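Local coordinates for protein putative drug/sodium antiporter (Escherichia coli, PDB 4Z3N) that is the MATE-family membrane transporter ClbM, linked to transport of the genotoxin colibactin, and probably works as an antiporter, at residues L112-I117 against W250-E255; I90-L95 against I168-G173; G26-L31 against L314-Q319; G324-T329 against R462-A467. All blocks are in the same frame, centred on the assembly; numbering follows the deposited sequence.

Contact 1. Residues L112-I117 against W250-E255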
# COMPACT_ATOMS: atom_id res chain seq x y z
N LEU A 112 18.65 -10.96 4.31
CA LEU A 112 18.64 -9.74 5.10
C LEU A 112 19.76 -8.84 4.59
O LEU A 112 19.57 -7.65 4.32
CB LEU A 112 18.80 -10.04 6.59
CG LEU A 112 19.23 -8.91 7.52
CD1 LEU A 112 18.32 -7.72 7.37
CD2 LEU A 112 19.22 -9.38 8.96
N SER A 113 20.93 -9.46 4.41
CA SER A 113 22.08 -8.76 3.87
C SER A 113 21.74 -8.06 2.56
O SER A 113 21.85 -6.83 2.47
CB SER A 113 23.24 -9.73 3.69
OG SER A 113 23.66 -10.18 4.95
N VAL A 114 21.37 -8.85 1.56
CA VAL A 114 20.95 -8.34 0.26
C VAL A 114 19.78 -7.38 0.39
O VAL A 114 19.67 -6.42 -0.38
CB VAL A 114 20.58 -9.50 -0.69
CG1 VAL A 114 19.63 -9.03 -1.78
CG2 VAL A 114 21.83 -10.09 -1.29
N GLY A 115 18.91 -7.61 1.37
CA GLY A 115 17.83 -6.69 1.66
C GLY A 115 18.33 -5.31 2.08
O GLY A 115 17.87 -4.28 1.59
N ILE A 116 19.29 -5.30 2.99
CA ILE A 116 19.87 -4.06 3.48
C ILE A 116 20.64 -3.32 2.38
O ILE A 116 20.50 -2.09 2.24
CB ILE A 116 20.79 -4.34 4.69
CG1 ILE A 116 19.92 -4.65 5.92
CG2 ILE A 116 21.70 -3.15 5.00
CD1 ILE A 116 20.68 -5.26 7.07
N ILE A 117 21.44 -4.05 1.61
CA ILE A 117 22.26 -3.47 0.54
C ILE A 117 21.39 -2.82 -0.55
O ILE A 117 21.70 -1.73 -1.05
CB ILE A 117 23.17 -4.53 -0.12
CG1 ILE A 117 24.30 -4.92 0.83
CG2 ILE A 117 23.74 -4.04 -1.45
CD1 ILE A 117 25.26 -5.94 0.26
N TRP A 250 24.32 -12.65 -8.45
CA TRP A 250 23.28 -11.75 -8.93
C TRP A 250 21.92 -12.44 -8.99
O TRP A 250 20.89 -11.76 -9.10
CB TRP A 250 23.65 -11.19 -10.32
CG TRP A 250 22.59 -10.31 -10.97
CD1 TRP A 250 21.79 -10.65 -12.04
CD2 TRP A 250 22.22 -8.97 -10.61
NE1 TRP A 250 20.96 -9.60 -12.36
CE2 TRP A 250 21.19 -8.56 -11.50
CE3 TRP A 250 22.65 -8.08 -9.62
CZ2 TRP A 250 20.60 -7.30 -11.43
CZ3 TRP A 250 22.05 -6.82 -9.55
CH2 TRP A 250 21.04 -6.44 -10.45
N LYS A 251 21.89 -13.77 -8.89
CA LYS A 251 20.60 -14.47 -8.95
C LYS A 251 19.71 -13.98 -7.82
O LYS A 251 18.51 -13.76 -8.00
CB LYS A 251 20.77 -15.99 -8.89
CG LYS A 251 21.02 -16.56 -7.49
CD LYS A 251 20.57 -18.02 -7.37
CE LYS A 251 21.42 -18.81 -6.36
NZ LYS A 251 21.25 -18.33 -4.96
N ILE A 252 20.31 -13.78 -6.65
CA ILE A 252 19.53 -13.47 -5.46
C ILE A 252 19.16 -11.97 -5.38
O ILE A 252 18.14 -11.63 -4.80
CB ILE A 252 20.29 -13.89 -4.19
CG1 ILE A 252 19.33 -13.92 -3.01
CG2 ILE A 252 21.50 -12.99 -3.95
CD1 ILE A 252 19.97 -14.38 -1.75
N TYR A 253 19.99 -11.10 -5.95
CA TYR A 253 19.60 -9.72 -6.17
C TYR A 253 18.46 -9.67 -7.16
O TYR A 253 17.53 -8.87 -7.02
CB TYR A 253 20.79 -8.87 -6.67
CG TYR A 253 21.74 -8.52 -5.56
CD1 TYR A 253 21.53 -7.40 -4.77
CD2 TYR A 253 22.83 -9.34 -5.27
CE1 TYR A 253 22.38 -7.09 -3.73
CE2 TYR A 253 23.69 -9.04 -4.23
CZ TYR A 253 23.46 -7.91 -3.46
OH TYR A 253 24.31 -7.59 -2.42
N ARG A 254 18.52 -10.53 -8.16
CA ARG A 254 17.50 -10.61 -9.19
C ARG A 254 16.14 -11.06 -8.62
O ARG A 254 15.11 -10.44 -8.88
CB ARG A 254 17.96 -11.55 -10.30
CG ARG A 254 16.98 -11.77 -11.44
CD ARG A 254 17.72 -12.37 -12.60
NE ARG A 254 16.86 -12.92 -13.64
CZ ARG A 254 17.31 -13.65 -14.66
NH1 ARG A 254 18.61 -13.92 -14.75
NH2 ARG A 254 16.47 -14.12 -15.58
N GLU A 255 16.16 -12.12 -7.82
CA GLU A 255 14.94 -12.63 -7.24
C GLU A 255 14.28 -11.59 -6.33
O GLU A 255 13.05 -11.42 -6.33
CB GLU A 255 15.23 -13.92 -6.46
CG GLU A 255 14.03 -14.51 -5.75
CD GLU A 255 12.88 -14.85 -6.69
OE1 GLU A 255 12.98 -15.89 -7.40
OE2 GLU A 255 11.87 -14.10 -6.72
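V114 lies over one face of the Y253 ring, and I117 meets the same phenol near its hydroxyl. The valine methyl CG2 sits 3.8 Å from the centroid of the Y253 ring, 25° off the ring normal, a CH-pi contact displaced toward the CZ side of the ring. The other valine methyl, CG1, has CD1 and CE1 of Y253 as its neighbours, so both branches of V114 touch the aromatic group. The branched valine suits this place because its two methyls spread beneath a flat surface without needing a long reach. Y253 leaves its helix pointing neither at nor away from the partner; with CG anti to its own carbonyl carbon (chi1 -77°), the ring is swung across the gap between the backbones. This is packing between helix 107-132, largely the third of twelve predicted transmembrane helices of a MATE transporter, and residues 250-255 of helix 250-284, which runs on into the seventh. The short segments are inclined at 67°, their axes 10.4 Å apart, a spacing that an aromatic ring can bridge. I117 approaches Y253 at about a right angle: its CG2 lies at the ring edge, 4.0 Å from Y253 CE1, while its CD1 comes to 3.3 Å from Y253 OH. On the buried side, I252 CG2 meets V114 CG2 at 3.9 Å, so that one valine methyl serves both the tyrosine face and the isoleucine branch. I118, one residue along helix 107-132 from I117, also touches Y253, and E255, two residues after Y253, forms a salt bridge with R98 of helix 75-101.

Contact 2. Residues I90-L95 against I168-G173; sequences IGMGSL and IGVMMG
G93 and G173 bring the two helices together: their CA atoms are 4.4 Å apart, and the short axes approach to 7.7 Å while running nearly the same way, at 25°. Such closeness suits glycine, since neither residue puts a side chain between the backbones. G173 O reaches the CA of G93 at 3.5 Å, a CA-H...O contact with 127° at the hydrogen, bent and therefore probably slight.

The side-chain part of the contact falls largely to M92. Its CB rests 3.6 Å from G173 CA, and its CG lies against the backbone, 3.4 Å from G173 C and 3.6 Å from V170 O. With CG anti to the backbone N (chi1 -166°), CB and CG lie against G173; the bend at chi2 then turns the thioether out toward helix 107-132. Its terminal CE ends 4.3 Å from V170 CG1, a looser apolar touch, although V170 itself points away from helix 75-101. A flexible methionine can adapt to both the bare glycine surface and the valine branch.

All four touching residues are buried among helices. M92 also packs on I111 and L112 of helix 107-132, where V170 finds A119. Behind helix 75-101 stand helices 250-284 and 382-399, the latter receiving a hydrogen bond from S94 OG at Q397 O; M171 packs on helix 209-232.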
# COMPACT_ATOMS: atom_id res chain seq x y z
N ILE A 90 8.13 -6.32 0.44
CA ILE A 90 7.52 -7.51 -0.13
C ILE A 90 8.64 -8.39 -0.72
O ILE A 90 8.62 -9.61 -0.58
CB ILE A 90 6.45 -7.14 -1.23
CG1 ILE A 90 5.24 -6.45 -0.60
CG2 ILE A 90 5.92 -8.38 -1.96
CD1 ILE A 90 4.45 -7.34 0.38
N GLY A 91 9.63 -7.77 -1.33
CA GLY A 91 10.81 -8.49 -1.76
C GLY A 91 11.42 -9.22 -0.57
O GLY A 91 11.76 -10.41 -0.64
N MET A 92 11.56 -8.50 0.53
CA MET A 92 12.05 -9.12 1.74
C MET A 92 11.08 -10.22 2.21
O MET A 92 11.48 -11.38 2.36
CB MET A 92 12.25 -8.08 2.84
CG MET A 92 13.08 -8.57 4.03
SD MET A 92 14.81 -8.95 3.68
CE MET A 92 15.44 -9.22 5.32
N GLY A 93 9.81 -9.87 2.42
CA GLY A 93 8.81 -10.81 2.87
C GLY A 93 8.69 -12.03 1.96
O GLY A 93 8.50 -13.16 2.41
N SER A 94 8.82 -11.81 0.66
CA SER A 94 8.58 -12.89 -0.28
C SER A 94 9.73 -13.90 -0.21
O SER A 94 9.52 -15.11 -0.14
CB SER A 94 8.43 -12.30 -1.69
OG SER A 94 8.22 -13.32 -2.65
N LEU A 95 10.94 -13.38 -0.17
CA LEU A 95 12.15 -14.18 -0.25
C LEU A 95 12.46 -14.92 1.06
O LEU A 95 12.88 -16.07 1.06
CB LEU A 95 13.30 -13.27 -0.63
CG LEU A 95 14.21 -13.78 -1.74
CD1 LEU A 95 13.35 -14.54 -2.69
CD2 LEU A 95 14.87 -12.61 -2.44
N ILE A 168 13.12 0.73 7.35
CA ILE A 168 11.85 0.23 7.90
C ILE A 168 11.19 -0.79 6.99
O ILE A 168 10.60 -1.76 7.47
CB ILE A 168 10.88 1.39 8.15
CG1 ILE A 168 11.41 2.24 9.31
CG2 ILE A 168 9.47 0.89 8.42
CD1 ILE A 168 10.53 3.40 9.68
N GLY A 169 11.28 -0.57 5.68
CA GLY A 169 10.85 -1.57 4.71
C GLY A 169 11.53 -2.92 4.91
O GLY A 169 10.86 -3.94 5.05
N VAL A 170 12.86 -2.92 4.94
CA VAL A 170 13.63 -4.12 5.26
C VAL A 170 13.13 -4.83 6.54
O VAL A 170 12.87 -6.04 6.54
CB VAL A 170 15.13 -3.79 5.44
CG1 VAL A 170 15.91 -5.03 5.93
CG2 VAL A 170 15.71 -3.24 4.17
N MET A 171 13.00 -4.06 7.62
CA MET A 171 12.58 -4.57 8.91
C MET A 171 11.17 -5.14 8.87
O MET A 171 10.92 -6.27 9.35
CB MET A 171 12.67 -3.47 9.97
CG MET A 171 14.08 -2.92 10.17
SD MET A 171 15.27 -4.14 10.80
CE MET A 171 15.59 -5.13 9.35
N MET A 172 10.24 -4.36 8.31
CA MET A 172 8.88 -4.82 8.08
C MET A 172 8.90 -6.13 7.31
O MET A 172 8.23 -7.09 7.68
CB MET A 172 8.07 -3.78 7.31
CG MET A 172 7.80 -2.47 8.05
SD MET A 172 6.31 -2.56 9.05
CE MET A 172 5.10 -2.98 7.80
N GLY A 173 9.70 -6.16 6.24
CA GLY A 173 9.83 -7.35 5.41
C GLY A 173 10.45 -8.52 6.15
O GLY A 173 10.08 -9.68 5.95

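Contact 3. Residues G26-L31 against L314-Q319; sequences GSLYKL and LTVVGQ
L31 and V316 meet tip to tip, and this pair is the closely packed part of the contact. The leucine methyl CD2 lies 3.7 Å from V316 CG2 and 4.1 Å from V316 CG1, so it fits against the fork of the valine, while L31 CG itself is 3.9 Å from V316 CG2. With CG anti to its backbone N (chi1 176°), L31 extends toward helix 286-322, and V316 points back at it. That reach matters because the two backbones stay well apart: the CA atoms of L31 and V316, the nearest pair, are 8.3 Å from each other. A leucine and a beta-branched valine fill such an interval with hydrocarbon alone. The contact joins the beginning of helix 28-56, which runs into the first predicted transmembrane span, to helix 286-322, which holds the eighth, in the all-helical MATE fold. M23 of the preceding loop lies against both L31 and V316, and V316 is further covered by L32 and M35 of helix 28-56 and by A332 of helix 326-358. One turn earlier the packing slackens. L28 starts off to the side of the partner, and its CD2 comes no nearer than 4.3 Å to V316 CG1; its side chain also touches R328 and N331 of helix 326-358. The other face of this first turn differs: Y29 and K30, with S27 at the N-cap position just before the helix, are exposed, polar or amphipathic residues suited to an outward face. The first turn is closed by the bond from L31 N to S27 O, 2.9 Å long.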
# COMPACT_ATOMS: atom_id res chain seq x y z
N GLY A 26 -2.51 -26.10 10.15
CA GLY A 26 -3.68 -25.57 10.83
C GLY A 26 -4.89 -25.08 10.04
O GLY A 26 -4.98 -25.23 8.82
N SER A 27 -5.86 -24.51 10.76
CA SER A 27 -6.98 -23.82 10.13
C SER A 27 -6.51 -22.53 9.45
O SER A 27 -5.91 -21.65 10.08
CB SER A 27 -8.06 -23.52 11.15
OG SER A 27 -9.03 -22.63 10.63
N LEU A 28 -6.79 -22.41 8.16
CA LEU A 28 -6.30 -21.28 7.40
C LEU A 28 -6.96 -19.98 7.85
O LEU A 28 -6.29 -18.94 7.90
CB LEU A 28 -6.50 -21.51 5.91
CG LEU A 28 -5.50 -22.53 5.37
CD1 LEU A 28 -5.89 -22.94 3.98
CD2 LEU A 28 -4.08 -21.98 5.40
N TYR A 29 -8.24 -20.03 8.21
CA TYR A 29 -8.93 -18.82 8.66
C TYR A 29 -8.33 -18.29 9.94
O TYR A 29 -8.05 -17.09 10.03
CB TYR A 29 -10.43 -19.07 8.83
CG TYR A 29 -11.11 -19.38 7.53
CD1 TYR A 29 -11.20 -18.43 6.54
CD2 TYR A 29 -11.63 -20.65 7.29
CE1 TYR A 29 -11.82 -18.72 5.33
CE2 TYR A 29 -12.24 -20.96 6.10
CZ TYR A 29 -12.33 -19.99 5.12
OH TYR A 29 -12.93 -20.26 3.92
N LYS A 30 -8.13 -19.16 10.93
CA LYS A 30 -7.46 -18.79 12.17
C LYS A 30 -6.05 -18.27 11.89
O LYS A 30 -5.63 -17.24 12.43
CB LYS A 30 -7.40 -19.99 13.15
CG LYS A 30 -8.77 -20.47 13.64
CD LYS A 30 -9.66 -19.29 14.06
CE LYS A 30 -11.11 -19.71 14.27
NZ LYS A 30 -12.05 -19.18 13.22
N LEU A 31 -5.32 -18.98 11.04
CA LEU A 31 -3.96 -18.60 10.70
C LEU A 31 -3.89 -17.20 10.05
O LEU A 31 -3.12 -16.36 10.49
CB LEU A 31 -3.34 -19.66 9.80
CG LEU A 31 -1.94 -19.36 9.26
CD1 LEU A 31 -0.92 -19.13 10.39
CD2 LEU A 31 -1.47 -20.44 8.26
N LEU A 314 0.88 -13.37 2.06
CA LEU A 314 2.23 -13.44 1.51
C LEU A 314 3.10 -14.44 2.32
O LEU A 314 3.74 -15.35 1.78
CB LEU A 314 2.88 -12.05 1.48
CG LEU A 314 4.25 -12.02 0.79
CD1 LEU A 314 4.11 -11.48 -0.59
CD2 LEU A 314 5.25 -11.21 1.58
N THR A 315 3.09 -14.26 3.63
CA THR A 315 3.76 -15.18 4.53
C THR A 315 3.29 -16.63 4.45
O THR A 315 4.11 -17.56 4.46
CB THR A 315 3.59 -14.71 5.94
OG1 THR A 315 3.76 -13.29 5.96
CG2 THR A 315 4.60 -15.39 6.84
N VAL A 316 1.97 -16.82 4.37
CA VAL A 316 1.40 -18.16 4.34
C VAL A 316 1.65 -18.83 2.98
O VAL A 316 2.01 -20.01 2.92
CB VAL A 316 -0.11 -18.14 4.66
CG1 VAL A 316 -0.72 -19.50 4.39
CG2 VAL A 316 -0.34 -17.70 6.10
N VAL A 317 1.48 -18.07 1.90
CA VAL A 317 1.77 -18.60 0.58
C VAL A 317 3.26 -18.83 0.43
O VAL A 317 3.69 -19.90 0.00
CB VAL A 317 1.29 -17.67 -0.55
CG1 VAL A 317 1.77 -18.20 -1.93
CG2 VAL A 317 -0.24 -17.51 -0.51
N GLY A 318 4.06 -17.83 0.81
CA GLY A 318 5.50 -17.93 0.67
C GLY A 318 6.11 -19.12 1.41
O GLY A 318 6.96 -19.83 0.87
N GLN A 319 5.68 -19.32 2.66
CA GLN A 319 6.21 -20.38 3.52
C GLN A 319 5.70 -21.77 3.14
O GLN A 319 6.47 -22.73 3.12
CB GLN A 319 5.88 -20.08 4.98
CG GLN A 319 6.84 -19.06 5.61
CD GLN A 319 6.88 -19.14 7.11
OE1 GLN A 319 6.28 -20.04 7.69
NE2 GLN A 319 7.59 -18.22 7.75

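Contact 4. Residues G324-T329 against R462-A467; sequences GNVTRT and RWNQEA. With CAC (cacodylate ion), chain I.
N464 holds CG anti to its backbone N (chi1 -161°), which extends its amide toward the turn at G324 and V326, and V326 turns CG2 to meet it. The two side chains slide past each other in opposite directions, with V326 CG2 3.5 Å from N464 CG. N464 OD1 lies 3.4 Å from G324 CA, against a residue without a side chain. The other end of the amide is satisfied by W321, whose backbone O accepts from N464 ND2, so this buried asparagine ties the C-terminal helix 458-467 to the end of helix 286-322.

On the outer side of helix 458-467, R462 binds a cacodylate ion, probably from the crystallisation liquor: NH2 and NH1 of R462 both donate to its O1, at 2.7 and 2.9 Å, though the ion's exact orientation is doubtful. W463 NE1 adds a weak bond to O2, and E466 OE2 forms a long salt bridge with R462 NH1, in the plane of the guanidinium.

G324 has positive phi (89°), natural for glycine, and ends helix 286-322 in a Schellman motif. N325 then caps the next helix: its OD1 accepts from R328 N at 3.1 Å, with the donor standing well above the carbonyl plane, 51° out of it. T329 OG1 donates to V326 O at 2.6 Å and is also hydrogen-bonded with Y395 OH. The arrangement is a tight helix-to-helix turn, a Schellman motif followed directly by an asparagine N-cap, on which a terminal helix rests.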
# COMPACT_ATOMS: atom_id res chain seq x y z
N GLY A 324 6.83 -26.85 -0.04
CA GLY A 324 6.38 -27.75 -1.09
C GLY A 324 4.89 -28.03 -1.15
O GLY A 324 4.45 -28.80 -1.99
N ASN A 325 4.07 -27.38 -0.32
CA ASN A 325 2.65 -27.69 -0.32
C ASN A 325 1.87 -26.66 -1.13
O ASN A 325 1.42 -25.65 -0.59
CB ASN A 325 2.15 -27.74 1.14
CG ASN A 325 0.75 -28.35 1.29
OD1 ASN A 325 -0.07 -28.35 0.36
ND2 ASN A 325 0.47 -28.83 2.50
N VAL A 326 1.59 -27.01 -2.39
CA VAL A 326 0.98 -26.09 -3.35
C VAL A 326 -0.52 -25.96 -3.16
O VAL A 326 -1.09 -24.90 -3.35
CB VAL A 326 1.24 -26.55 -4.80
CG1 VAL A 326 0.52 -25.62 -5.78
CG2 VAL A 326 2.71 -26.65 -5.08
N THR A 327 -1.14 -27.08 -2.83
CA THR A 327 -2.57 -27.18 -2.55
C THR A 327 -2.98 -26.23 -1.43
O THR A 327 -3.99 -25.51 -1.53
CB THR A 327 -2.93 -28.64 -2.17
OG1 THR A 327 -3.24 -29.37 -3.36
CG2 THR A 327 -4.12 -28.69 -1.24
N ARG A 328 -2.17 -26.23 -0.37
CA ARG A 328 -2.44 -25.41 0.78
C ARG A 328 -2.30 -23.92 0.42
O ARG A 328 -3.03 -23.08 0.97
CB ARG A 328 -1.50 -25.80 1.92
CG ARG A 328 -1.79 -25.08 3.23
CD ARG A 328 -1.16 -25.75 4.44
NE ARG A 328 -1.34 -24.95 5.65
CZ ARG A 328 -2.42 -24.98 6.42
NH1 ARG A 328 -3.43 -25.78 6.10
NH2 ARG A 328 -2.49 -24.22 7.50
N THR A 329 -1.38 -23.59 -0.49
CA THR A 329 -1.20 -22.19 -0.90
C THR A 329 -2.45 -21.75 -1.67
O THR A 329 -2.90 -20.61 -1.53
CB THR A 329 0.10 -21.96 -1.77
OG1 THR A 329 -0.04 -22.55 -3.07
CG2 THR A 329 1.34 -22.52 -1.10
N ARG A 462 4.94 -27.66 -11.79
CA ARG A 462 6.33 -27.56 -12.23
C ARG A 462 7.10 -26.42 -11.55
O ARG A 462 8.27 -26.61 -11.19
CB ARG A 462 6.41 -27.38 -13.74
CG ARG A 462 7.78 -27.74 -14.25
CD ARG A 462 8.27 -26.83 -15.33
NE ARG A 462 7.23 -26.41 -16.25
CZ ARG A 462 7.20 -25.19 -16.78
NH1 ARG A 462 8.14 -24.32 -16.46
NH2 ARG A 462 6.22 -24.84 -17.62
N TRP A 463 6.47 -25.26 -11.38
CA TRP A 463 7.14 -24.10 -10.76
C TRP A 463 7.66 -24.40 -9.35
O TRP A 463 8.76 -23.97 -8.98
CB TRP A 463 6.19 -22.90 -10.69
CG TRP A 463 6.06 -22.11 -11.94
CD1 TRP A 463 6.79 -22.26 -13.08
CD2 TRP A 463 5.14 -21.06 -12.19
NE1 TRP A 463 6.38 -21.35 -14.02
CE2 TRP A 463 5.37 -20.60 -13.50
CE3 TRP A 463 4.14 -20.44 -11.42
CZ2 TRP A 463 4.63 -19.55 -14.06
CZ3 TRP A 463 3.42 -19.40 -11.99
CH2 TRP A 463 3.66 -18.96 -13.29
N ASN A 464 6.85 -25.12 -8.58
CA ASN A 464 7.22 -25.58 -7.25
C ASN A 464 8.31 -26.68 -7.23
O ASN A 464 9.15 -26.71 -6.33
CB ASN A 464 5.98 -26.08 -6.53
CG ASN A 464 6.17 -26.13 -5.03
OD1 ASN A 464 6.20 -27.21 -4.44
ND2 ASN A 464 6.35 -24.96 -4.42
N GLN A 465 8.31 -27.56 -8.23
CA GLN A 465 9.40 -28.50 -8.42
C GLN A 465 10.74 -27.77 -8.60
O GLN A 465 11.74 -28.10 -7.95
CB GLN A 465 9.12 -29.42 -9.61
CG GLN A 465 8.65 -30.82 -9.23
CD GLN A 465 8.20 -31.64 -10.43
OE1 GLN A 465 8.46 -31.26 -11.58
NE2 GLN A 465 7.53 -32.78 -10.17
N GLU A 466 10.76 -26.76 -9.48
CA GLU A 466 11.96 -25.97 -9.74
C GLU A 466 12.41 -25.17 -8.51
O GLU A 466 13.60 -25.01 -8.27
CB GLU A 466 11.73 -25.02 -10.92
CG GLU A 466 11.26 -25.71 -12.17
CD GLU A 466 10.69 -24.76 -13.21
OE1 GLU A 466 10.24 -23.64 -12.86
OE2 GLU A 466 10.68 -25.14 -14.40
N ALA A 467 11.44 -24.67 -7.74
CA ALA A 467 11.76 -23.87 -6.56
C ALA A 467 12.48 -24.70 -5.49
O ALA A 467 13.50 -24.27 -4.97
CB ALA A 467 10.48 -23.26 -5.97
AS CAC I . 7.91 -21.08 -17.73
O1 CAC I . 6.78 -22.26 -17.95
O2 CAC I . 7.12 -19.70 -16.97
C1 CAC I . 9.36 -21.69 -16.60
C2 CAC I . 8.63 -20.53 -19.43

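In the fold
Contact 2 is the innermost, about 13 Å from the chain centre, and the closest of backbone: glycines and a methionine. It shares packing with contact 1, where L112 and E255 touch M92 and L95, though there an aromatic ring spans a wide gap at a partly exposed edge. Contact 3, about 20 Å from the chain centre, is sparse and wholly apolar; L314 links it to contact 2 by packing on G93 and I90. Contact 4, farthest out, is the most polar: the amide of N464 packs on a capped turn and is held by W321. The consecutive helices 286-322 and 326-358 join contacts 3 and 4, where R328 NH2 probably hydrogen-bonds G26 O.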